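Local coordinates for transglutaminase-like domain-containing protein (Streptococcus suis, PDB 4XZ7) that acts as a transglutaminase, a transferase and virulence factor with antiphagocytic properties, this piece being the part that carries its transglutaminase-like domain and forms a homodimer, at the interface of chains A and B. Sequence-based numbering; all coordinates share one arbitrary frame. Chains: chain A/B, Putative uncharacterized protein.

Contact 1: the interface of chains A and B. Residues chain A 269, 272-273, 276, 282-284, 361, 373; chain B 136-137, 139-140.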
loop_
_atom_site.group_PDB
_atom_site.type_symbol
_atom_site.label_atom_id
_atom_site.label_comp_id
_atom_site.label_asym_id
_atom_site.label_seq_id
_atom_site.Cartn_x
_atom_site.Cartn_y
_atom_site.Cartn_z
ATOM N N THR A 269 -20.817 10.015 -0.790
ATOM C CA THR A 269 -19.977 10.922 -1.555
ATOM C C THR A 269 -20.358 10.883 -3.039
ATOM O O THR A 269 -20.507 11.929 -3.693
ATOM C CB THR A 269 -18.483 10.570 -1.368
ATOM O OG1 THR A 269 -18.116 10.709 0.024
ATOM C CG2 THR A 269 -17.589 11.454 -2.236
ATOM N N ALA A 272 -23.794 12.523 -3.220
ATOM C CA ALA A 272 -23.701 13.982 -3.103
ATOM C C ALA A 272 -23.233 14.585 -4.424
ATOM O O ALA A 272 -23.814 15.556 -4.896
ATOM C CB ALA A 272 -22.766 14.399 -1.967
ATOM N N ARG A 273 -22.208 13.984 -5.029
ATOM C CA ARG A 273 -21.703 14.479 -6.311
ATOM C C ARG A 273 -22.789 14.437 -7.405
ATOM O O ARG A 273 -22.994 15.408 -8.138
ATOM C CB ARG A 273 -20.471 13.669 -6.753
ATOM C CG ARG A 273 -19.799 14.220 -7.988
ATOM C CD ARG A 273 -19.208 15.603 -7.750
ATOM N NE ARG A 273 -18.604 16.094 -8.986
ATOM C CZ ARG A 273 -18.030 17.283 -9.130
ATOM N NH1 ARG A 273 -17.957 18.133 -8.101
ATOM N NH2 ARG A 273 -17.541 17.622 -10.313
ATOM N N ASN A 276 -25.541 17.125 -6.861
ATOM C CA ASN A 276 -25.119 18.448 -7.282
ATOM C C ASN A 276 -25.147 18.530 -8.813
ATOM O O ASN A 276 -25.570 19.543 -9.368
ATOM C CB ASN A 276 -23.740 18.792 -6.719
ATOM C CG ASN A 276 -23.778 19.096 -5.227
ATOM O OD1 ASN A 276 -24.711 19.715 -4.727
ATOM N ND2 ASN A 276 -22.760 18.663 -4.516
ATOM N N ALA A 282 -26.195 19.325 -2.410
ATOM C CA ALA A 282 -25.883 18.197 -1.539
ATOM C C ALA A 282 -24.492 18.268 -0.922
ATOM O O ALA A 282 -23.550 18.800 -1.516
ATOM C CB ALA A 282 -26.029 16.894 -2.306
ATOM N N TYR A 283 -24.364 17.711 0.279
ATOM C CA TYR A 283 -23.035 17.541 0.864
ATOM C C TYR A 283 -23.036 16.310 1.751
ATOM O O TYR A 283 -24.069 15.680 1.914
ATOM C CB TYR A 283 -22.592 18.797 1.623
ATOM C CG TYR A 283 -23.322 19.118 2.907
ATOM C CD1 TYR A 283 -22.646 19.102 4.124
ATOM C CD2 TYR A 283 -24.668 19.491 2.902
ATOM C CE1 TYR A 283 -23.280 19.421 5.297
ATOM C CE2 TYR A 283 -25.313 19.804 4.073
ATOM C CZ TYR A 283 -24.619 19.764 5.275
ATOM O OH TYR A 283 -25.267 20.076 6.458
ATOM N N VAL A 284 -21.874 15.942 2.279
ATOM C CA VAL A 284 -21.725 14.693 3.018
ATOM C C VAL A 284 -21.573 14.973 4.507
ATOM O O VAL A 284 -20.754 15.810 4.903
ATOM C CB VAL A 284 -20.515 13.875 2.517
ATOM C CG1 VAL A 284 -20.322 12.638 3.371
ATOM C CG2 VAL A 284 -20.704 13.482 1.020
ATOM N N TYR A 361 -24.355 26.342 6.440
ATOM C CA TYR A 361 -23.887 25.882 5.133
ATOM C C TYR A 361 -25.094 25.560 4.244
ATOM O O TYR A 361 -25.130 25.938 3.074
ATOM C CB TYR A 361 -22.966 24.650 5.225
ATOM C CG TYR A 361 -22.652 24.157 3.829
ATOM C CD1 TYR A 361 -21.626 24.737 3.084
ATOM C CD2 TYR A 361 -23.443 23.179 3.217
ATOM C CE1 TYR A 361 -21.370 24.324 1.785
ATOM C CE2 TYR A 361 -23.206 22.771 1.919
ATOM C CZ TYR A 361 -22.172 23.348 1.213
ATOM O OH TYR A 361 -21.936 22.954 -0.072
ATOM N N LEU A 373 -21.590 24.532 -7.254
ATOM C CA LEU A 373 -21.395 23.597 -6.154
ATOM C C LEU A 373 -20.411 22.500 -6.577
ATOM O O LEU A 373 -19.851 21.818 -5.726
ATOM C CB LEU A 373 -22.731 22.994 -5.702
ATOM C CG LEU A 373 -23.757 24.004 -5.165
ATOM C CD1 LEU A 373 -25.084 23.336 -4.785
ATOM C CD2 LEU A 373 -23.168 24.796 -3.977
ATOM N N GLN B 136 -16.311 22.350 2.307
ATOM C CA GLN B 136 -17.451 21.459 2.369
ATOM C C GLN B 136 -17.752 20.910 0.964
ATOM O O GLN B 136 -18.040 19.717 0.811
ATOM C CB GLN B 136 -18.669 22.182 2.949
ATOM C CG GLN B 136 -19.778 21.264 3.408
ATOM C CD GLN B 136 -19.411 20.473 4.643
ATOM O OE1 GLN B 136 -19.411 21.008 5.762
ATOM N NE2 GLN B 136 -19.126 19.191 4.463
ATOM N N LEU B 137 -17.665 21.766 -0.053
ATOM C CA LEU B 137 -17.900 21.303 -1.415
ATOM C C LEU B 137 -16.793 20.337 -1.899
ATOM O O LEU B 137 -17.063 19.361 -2.630
ATOM C CB LEU B 137 -18.022 22.503 -2.361
ATOM C CG LEU B 137 -19.302 23.325 -2.208
ATOM C CD1 LEU B 137 -19.196 24.626 -3.009
ATOM C CD2 LEU B 137 -20.499 22.512 -2.683
ATOM N N ASN B 139 -15.105 18.328 0.048
ATOM C CA ASN B 139 -15.486 17.093 0.740
ATOM C C ASN B 139 -16.637 16.381 0.030
ATOM O O ASN B 139 -16.692 15.147 -0.013
ATOM C CB ASN B 139 -15.882 17.377 2.194
ATOM C CG ASN B 139 -16.095 16.101 2.996
ATOM O OD1 ASN B 139 -15.158 15.354 3.252
ATOM N ND2 ASN B 139 -17.324 15.853 3.393
ATOM N N ALA B 140 -17.557 17.176 -0.511
ATOM C CA ALA B 140 -18.698 16.653 -1.242
ATOM C C ALA B 140 -18.274 16.053 -2.575
ATOM O O ALA B 140 -19.057 15.359 -3.208
ATOM C CB ALA B 140 -19.748 17.759 -1.475
HETATM O O HOH W 1 -16.574 12.793 1.268
HETATM O O HOH W 2 -18.485 19.355 -5.038
HETATM O O HOH W 3 -19.443 17.692 2.350
#

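Contact 2: the interface of chains A and B. Residues chain A 185-189, 191, 376; chain B 104, 107-110.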
loop_
_atom_site.group_PDB
_atom_site.type_symbol
_atom_site.label_atom_id
_atom_site.label_comp_id
_atom_site.label_asym_id
_atom_site.label_seq_id
_atom_site.Cartn_x
_atom_site.Cartn_y
_atom_site.Cartn_z
ATOM N N ASN A 185 -2.898 11.047 -5.639
ATOM C CA ASN A 185 -2.324 11.851 -6.722
ATOM C C ASN A 185 -3.307 11.899 -7.874
ATOM O O ASN A 185 -2.957 11.694 -9.030
ATOM C CB ASN A 185 -0.970 11.275 -7.155
ATOM C CG ASN A 185 -0.077 10.988 -5.951
ATOM O OD1 ASN A 185 0.215 11.887 -5.166
ATOM N ND2 ASN A 185 0.291 9.721 -5.763
ATOM N N VAL A 186 -4.564 12.158 -7.549
ATOM C CA VAL A 186 -5.596 12.167 -8.574
ATOM C C VAL A 186 -5.300 13.250 -9.609
ATOM O O VAL A 186 -4.946 14.384 -9.244
ATOM C CB VAL A 186 -6.997 12.376 -7.939
ATOM C CG1 VAL A 186 -8.050 12.550 -9.015
ATOM C CG2 VAL A 186 -7.328 11.195 -7.003
ATOM N N THR A 187 -5.405 12.884 -10.896
ATOM C CA THR A 187 -5.272 13.838 -11.995
ATOM C C THR A 187 -6.633 14.438 -12.364
ATOM O O THR A 187 -7.669 13.852 -12.070
ATOM C CB THR A 187 -4.705 13.178 -13.255
ATOM O OG1 THR A 187 -5.667 12.247 -13.751
ATOM C CG2 THR A 187 -3.393 12.446 -12.964
ATOM N N LYS A 188 -6.650 15.576 -13.051
ATOM C CA LYS A 188 -7.936 16.149 -13.450
ATOM C C LYS A 188 -8.636 15.215 -14.449
ATOM O O LYS A 188 -9.861 15.101 -14.474
ATOM C CB LYS A 188 -7.756 17.554 -14.038
ATOM C CG LYS A 188 -7.044 17.613 -15.385
ATOM C CD LYS A 188 -6.954 19.061 -15.862
ATOM C CE LYS A 188 -6.490 19.153 -17.304
ATOM N NZ LYS A 188 -5.261 18.348 -17.531
ATOM N N GLU A 189 -7.851 14.520 -15.257
ATOM C CA GLU A 189 -8.420 13.552 -16.188
ATOM C C GLU A 189 -9.147 12.408 -15.457
ATOM O O GLU A 189 -10.255 12.008 -15.832
ATOM C CB GLU A 189 -7.319 12.999 -17.080
ATOM C CG GLU A 189 -6.760 14.009 -18.074
ATOM C CD GLU A 189 -5.698 14.923 -17.489
ATOM O OE1 GLU A 189 -5.315 14.753 -16.310
ATOM O OE2 GLU A 189 -5.242 15.821 -18.227
ATOM N N PHE A 191 -10.388 12.599 -12.498
ATOM C CA PHE A 191 -11.549 13.144 -11.799
ATOM C C PHE A 191 -12.695 13.279 -12.802
ATOM O O PHE A 191 -13.834 12.885 -12.527
ATOM C CB PHE A 191 -11.240 14.490 -11.135
ATOM C CG PHE A 191 -12.380 15.013 -10.290
ATOM C CD1 PHE A 191 -12.506 14.629 -8.957
ATOM C CD2 PHE A 191 -13.325 15.870 -10.824
ATOM C CE1 PHE A 191 -13.549 15.086 -8.189
ATOM C CE2 PHE A 191 -14.383 16.338 -10.052
ATOM C CZ PHE A 191 -14.499 15.948 -8.744
ATOM N N PHE A 376 -15.635 22.231 -10.187
ATOM C CA PHE A 376 -14.778 21.848 -11.299
ATOM C C PHE A 376 -15.577 20.913 -12.187
ATOM O O PHE A 376 -16.420 20.174 -11.690
ATOM C CB PHE A 376 -13.478 21.180 -10.788
ATOM C CG PHE A 376 -12.553 20.706 -11.895
ATOM C CD1 PHE A 376 -11.733 21.604 -12.572
ATOM C CD2 PHE A 376 -12.511 19.372 -12.251
ATOM C CE1 PHE A 376 -10.899 21.179 -13.596
ATOM C CE2 PHE A 376 -11.673 18.922 -13.272
ATOM C CZ PHE A 376 -10.866 19.832 -13.953
ATOM N N GLU B 104 -8.942 27.714 -11.146
ATOM C CA GLU B 104 -9.364 26.367 -11.461
ATOM C C GLU B 104 -8.733 25.465 -10.418
ATOM O O GLU B 104 -7.593 25.690 -10.024
ATOM C CB GLU B 104 -8.933 25.992 -12.892
ATOM C CG GLU B 104 -8.977 24.505 -13.259
ATOM C CD GLU B 104 -8.769 24.258 -14.765
ATOM O OE1 GLU B 104 -8.179 23.214 -15.143
ATOM O OE2 GLU B 104 -9.210 25.110 -15.573
ATOM N N PHE B 107 -5.159 19.780 -9.562
ATOM C CA PHE B 107 -5.138 18.399 -9.093
ATOM C C PHE B 107 -3.708 17.901 -8.908
ATOM O O PHE B 107 -2.839 18.185 -9.730
ATOM C CB PHE B 107 -5.905 17.482 -10.066
ATOM C CG PHE B 107 -7.394 17.542 -9.892
ATOM C CD1 PHE B 107 -8.136 18.559 -10.489
ATOM C CD2 PHE B 107 -8.048 16.610 -9.106
ATOM C CE1 PHE B 107 -9.509 18.630 -10.311
ATOM C CE2 PHE B 107 -9.411 16.671 -8.930
ATOM C CZ PHE B 107 -10.148 17.691 -9.529
ATOM N N SER B 108 -3.492 17.149 -7.830
ATOM C CA SER B 108 -2.170 16.677 -7.427
ATOM C C SER B 108 -1.407 15.967 -8.548
ATOM O O SER B 108 -0.234 16.240 -8.778
ATOM C CB SER B 108 -2.307 15.737 -6.223
ATOM O OG SER B 108 -1.043 15.390 -5.692
ATOM N N GLY B 109 -2.078 15.055 -9.237
ATOM C CA GLY B 109 -1.448 14.293 -10.305
ATOM C C GLY B 109 -0.960 15.080 -11.521
ATOM O O GLY B 109 -0.164 14.562 -12.318
ATOM N N ASN B 110 -1.425 16.316 -11.685
ATOM C CA ASN B 110 -0.983 17.112 -12.839
ATOM C C ASN B 110 0.235 18.007 -12.541
ATOM O O ASN B 110 0.633 18.818 -13.380
ATOM C CB ASN B 110 -2.133 17.981 -13.374
ATOM C CG ASN B 110 -3.312 17.162 -13.880
ATOM O OD1 ASN B 110 -4.359 17.122 -13.239
ATOM N ND2 ASN B 110 -3.154 16.520 -15.039
#

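Contact 3: the interface of chains A and B. Residues chain A 191, 253, 269, 273, 375-376; chain B 105, 137-138, 141-143.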
loop_
_atom_site.group_PDB
_atom_site.type_symbol
_atom_site.label_atom_id
_atom_site.label_comp_id
_atom_site.label_asym_id
_atom_site.label_seq_id
_atom_site.Cartn_x
_atom_site.Cartn_y
_atom_site.Cartn_z
ATOM N N PHE A 191 -10.388 12.599 -12.498
ATOM C CA PHE A 191 -11.549 13.144 -11.799
ATOM C C PHE A 191 -12.695 13.279 -12.802
ATOM O O PHE A 191 -13.834 12.885 -12.527
ATOM C CB PHE A 191 -11.240 14.490 -11.135
ATOM C CG PHE A 191 -12.380 15.013 -10.290
ATOM C CD1 PHE A 191 -12.506 14.629 -8.957
ATOM C CD2 PHE A 191 -13.325 15.870 -10.824
ATOM C CE1 PHE A 191 -13.549 15.086 -8.189
ATOM C CE2 PHE A 191 -14.383 16.338 -10.052
ATOM C CZ PHE A 191 -14.499 15.948 -8.744
ATOM N N LEU A 253 -13.891 8.498 -3.408
ATOM C CA LEU A 253 -14.751 8.861 -4.541
ATOM C C LEU A 253 -14.761 7.803 -5.628
ATOM O O LEU A 253 -15.570 7.886 -6.561
ATOM C CB LEU A 253 -14.322 10.193 -5.162
ATOM C CG LEU A 253 -12.983 10.282 -5.905
ATOM C CD1 LEU A 253 -12.930 11.567 -6.714
ATOM C CD2 LEU A 253 -11.810 10.250 -4.926
ATOM N N THR A 269 -20.817 10.015 -0.790
ATOM C CA THR A 269 -19.977 10.922 -1.555
ATOM C C THR A 269 -20.358 10.883 -3.039
ATOM O O THR A 269 -20.507 11.929 -3.693
ATOM C CB THR A 269 -18.483 10.570 -1.368
ATOM O OG1 THR A 269 -18.116 10.709 0.024
ATOM C CG2 THR A 269 -17.589 11.454 -2.236
ATOM N N ARG A 273 -22.208 13.984 -5.029
ATOM C CA ARG A 273 -21.703 14.479 -6.311
ATOM C C ARG A 273 -22.789 14.437 -7.405
ATOM O O ARG A 273 -22.994 15.408 -8.138
ATOM C CB ARG A 273 -20.471 13.669 -6.753
ATOM C CG ARG A 273 -19.799 14.220 -7.988
ATOM C CD ARG A 273 -19.208 15.603 -7.750
ATOM N NE ARG A 273 -18.604 16.094 -8.986
ATOM C CZ ARG A 273 -18.030 17.283 -9.130
ATOM N NH1 ARG A 273 -17.957 18.133 -8.101
ATOM N NH2 ARG A 273 -17.541 17.622 -10.313
ATOM N N LEU A 375 -17.610 22.973 -8.298
ATOM C CA LEU A 375 -16.259 23.549 -8.228
ATOM C C LEU A 375 -15.414 23.336 -9.494
ATOM O O LEU A 375 -14.575 24.158 -9.825
ATOM C CB LEU A 375 -15.496 22.988 -7.022
ATOM C CG LEU A 375 -16.050 23.264 -5.627
ATOM C CD1 LEU A 375 -15.146 22.610 -4.570
ATOM C CD2 LEU A 375 -16.181 24.790 -5.402
ATOM N N PHE A 376 -15.635 22.231 -10.187
ATOM C CA PHE A 376 -14.778 21.848 -11.299
ATOM C C PHE A 376 -15.577 20.913 -12.187
ATOM O O PHE A 376 -16.420 20.174 -11.690
ATOM C CB PHE A 376 -13.478 21.180 -10.788
ATOM C CG PHE A 376 -12.553 20.706 -11.895
ATOM C CD1 PHE A 376 -11.733 21.604 -12.572
ATOM C CD2 PHE A 376 -12.511 19.372 -12.251
ATOM C CE1 PHE A 376 -10.899 21.179 -13.596
ATOM C CE2 PHE A 376 -11.673 18.922 -13.272
ATOM C CZ PHE A 376 -10.866 19.832 -13.953
ATOM N N LEU B 105 -9.479 24.477 -9.942
ATOM C CA LEU B 105 -8.902 23.484 -9.045
ATOM C C LEU B 105 -7.637 22.917 -9.676
ATOM O O LEU B 105 -7.614 22.622 -10.869
ATOM C CB LEU B 105 -9.883 22.350 -8.764
ATOM C CG LEU B 105 -11.185 22.599 -8.016
ATOM C CD1 LEU B 105 -11.763 21.234 -7.677
ATOM C CD2 LEU B 105 -10.964 23.410 -6.747
ATOM N N LEU B 137 -17.665 21.766 -0.053
ATOM C CA LEU B 137 -17.900 21.303 -1.415
ATOM C C LEU B 137 -16.793 20.337 -1.899
ATOM O O LEU B 137 -17.063 19.361 -2.630
ATOM C CB LEU B 137 -18.022 22.503 -2.361
ATOM C CG LEU B 137 -19.302 23.325 -2.208
ATOM C CD1 LEU B 137 -19.196 24.626 -3.009
ATOM C CD2 LEU B 137 -20.499 22.512 -2.683
ATOM N N LEU B 138 -15.555 20.606 -1.486
ATOM C CA LEU B 138 -14.457 19.704 -1.833
ATOM C C LEU B 138 -14.750 18.333 -1.238
ATOM O O LEU B 138 -14.687 17.311 -1.943
ATOM C CB LEU B 138 -13.112 20.235 -1.335
ATOM C CG LEU B 138 -12.485 21.368 -2.143
ATOM C CD1 LEU B 138 -11.292 21.936 -1.385
ATOM C CD2 LEU B 138 -12.058 20.919 -3.558
ATOM N N ALA B 141 -17.061 16.358 -3.032
ATOM C CA ALA B 141 -16.527 15.661 -4.211
ATOM C C ALA B 141 -15.485 14.617 -3.820
ATOM O O ALA B 141 -14.810 14.050 -4.676
ATOM C CB ALA B 141 -15.921 16.658 -5.205
ATOM N N GLY B 142 -15.343 14.380 -2.518
ATOM C CA GLY B 142 -14.369 13.413 -2.026
ATOM C C GLY B 142 -12.930 13.895 -1.992
ATOM O O GLY B 142 -11.997 13.094 -1.854
ATOM N N LEU B 143 -12.749 15.210 -2.096
ATOM C CA LEU B 143 -11.419 15.805 -2.159
ATOM C C LEU B 143 -11.065 16.519 -0.862
ATOM O O LEU B 143 -11.951 16.880 -0.080
ATOM C CB LEU B 143 -11.328 16.799 -3.314
ATOM C CG LEU B 143 -11.668 16.298 -4.718
ATOM C CD1 LEU B 143 -11.836 17.467 -5.712
ATOM C CD2 LEU B 143 -10.590 15.307 -5.211
HETATM O O HOH W 4 -12.178 24.793 -11.080
#

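Contact 1: the interface of chains A and B
The C-terminal end of helix 132-140 of chain B docks on chain A against helix 264-277, strand 282-288, helix 359-365 and the 3-10 helix 370-374, as part of the two-fold homodimer interface. B:Gln136 has CG anti to its backbone N (chi1 -164°) and then bends at chi2, so that its methylene CG lies over the centre of one face of the A:Tyr361 ring, 3.7 Å from the centroid, a CH-pi contact. A:Tyr361 CD2 in turn lies 3.8 Å above the A:Tyr283 ring, over its centre, so the two tyrosines brace each other under B:Gln136. The glutamine amide turns past A:Tyr283, NE2 coming 3.5 Å from CD1. B:Leu137 crosses A:Leu373 obliquely, their CD2 methyls 3.7 Å apart. B:Ala140, small enough to lie close to the strand, sets its CB 4.0 Å from A:Tyr283 CA.

Polar links across the patch run through water. One water is held by B:Gln136 NE2, B:Asn139 ND2 and B:Gln136 O and meets A:Val284 N at 3.0 Å. A second joins A:Leu373 O to B:Leu137 O, and a third A:Thr269 OG1 to B:Asn139 O. Within chain A, the A:Asn276 amide pairs with backbone N and O of A:Ala282, tying helix to strand. The patch thus anchors a helix end of one subunit on its partner, supporting dimer assembly.

Contact 2: the interface of chains A and B
At this part of the homodimer interface, the loop 185-187 and the start of helix 188-205 of chain A meet the end of strand 106-107 and the 3-10 helix 108-110 of chain B. Aromatic packing centres on B:Phe107, a flat group that can serve several neighbours at once; its CG is anti to the carbonyl carbon (chi1 -80°). Its side chain crosses that of A:Phe191 at about a right angle, and B:Phe107 CZ lies over one face of the A:Phe191 ring, toward its rim, 3.6 Å from A:Phe191 CG. B:Phe107 CE1 points at the A:Phe376 ring, edge-to-face with planes 57° apart. A:Lys188 CA lies over one face of B:Phe107, toward the rim. B:Glu104, extended beyond CG, brings its carboxyl carbon to the edge of A:Phe376.

Hydrogen bonds cross at both backbone and side chain. B:Gly109 N donates to A:Val186 O at 2.9 Å, from well above the carbonyl plane; without a side chain, the glycine lets the two backbones come close. The A:Lys188 ammonium forms a salt bridge with A:Glu189, NZ to OE2 2.6 Å, which may steady the carboxylate. B:Asn110 uses both ends of its amide: OD1 takes the A:Lys188 N-H on a lone pair at 2.8 Å, in the manner of an intermolecular N-cap, while ND2 donates to the syn lone pair of A:Glu189 OE1 at 3.1 Å, nearly straight at 174°.

Contact 3: the interface of chains A and B
A:Leu375 reaches in from chain A with CG anti to its carbonyl carbon (chi1 -62°), and its forked end meets the helix 132-140 of chain B. The CD1 branch touches B:Leu137 CB at 3.6 Å and B:Leu138 CD2 at 3.7 Å, while CD2 turns toward B:Leu137 CD1. It crosses B:Leu137 obliquely and B:Leu138 at about a right angle, so one branched residue packs against two successive leucines. Next to it, B:Leu105 lays its CD1 methyl against A:Phe376 CB, 3.6 Å away, at the base of that side chain and not over its ring. Beside this pair a water lies 2.8 Å from A:Leu375 O and also meets B:Leu105 N.

The A:Phe191 ring presents its outer end to the segment 141-143: CE1 is 3.8 Å from B:Leu143 CD1, CZ approaches the B:Ala141 methyl, and B:Ala141 O lies at the ring edge, in plane. A:Phe191 CZ also lies over the centre of one face of the A:Arg273 guanidinium. The orientation of that group is fixed by NH2, which donates to A:Phe376 O at 3.1 Å in the planes of both groups; arginine can thus bridge an aromatic ring and a backbone carbonyl. B:Gly142, lacking a side chain, lets the A:Thr269 methyl come near, CG2 to CA 3.8 Å.

The site lies where helix 132-140 of chain B runs out into strand 143-144, set against helices 188-205 and 264-277 and the loop after the 3-10 helix 370-374 of chain A.

Contacts 1 and 3 adjoin, the centres of their C-alpha atoms about 7 Å apart, and share A:Thr269, A:Arg273 and B:Leu137; the centre of contact 2 lies about 11 Å from that of contact 3 and 18 Å from that of contact 1, and it shares A:Phe191 and A:Phe376 with contact 3. Contact 3 therefore joins the other two into a continuous strip. Helix 264-277 of chain A and helix 132-140 of chain B serve contacts 1 and 3, helix 188-205 contacts 2 and 3. Direct hydrogen bonds cross in contact 2, while waters make the polar links in contacts 1 and 3; the symmetry repeats the strip in the homodimer.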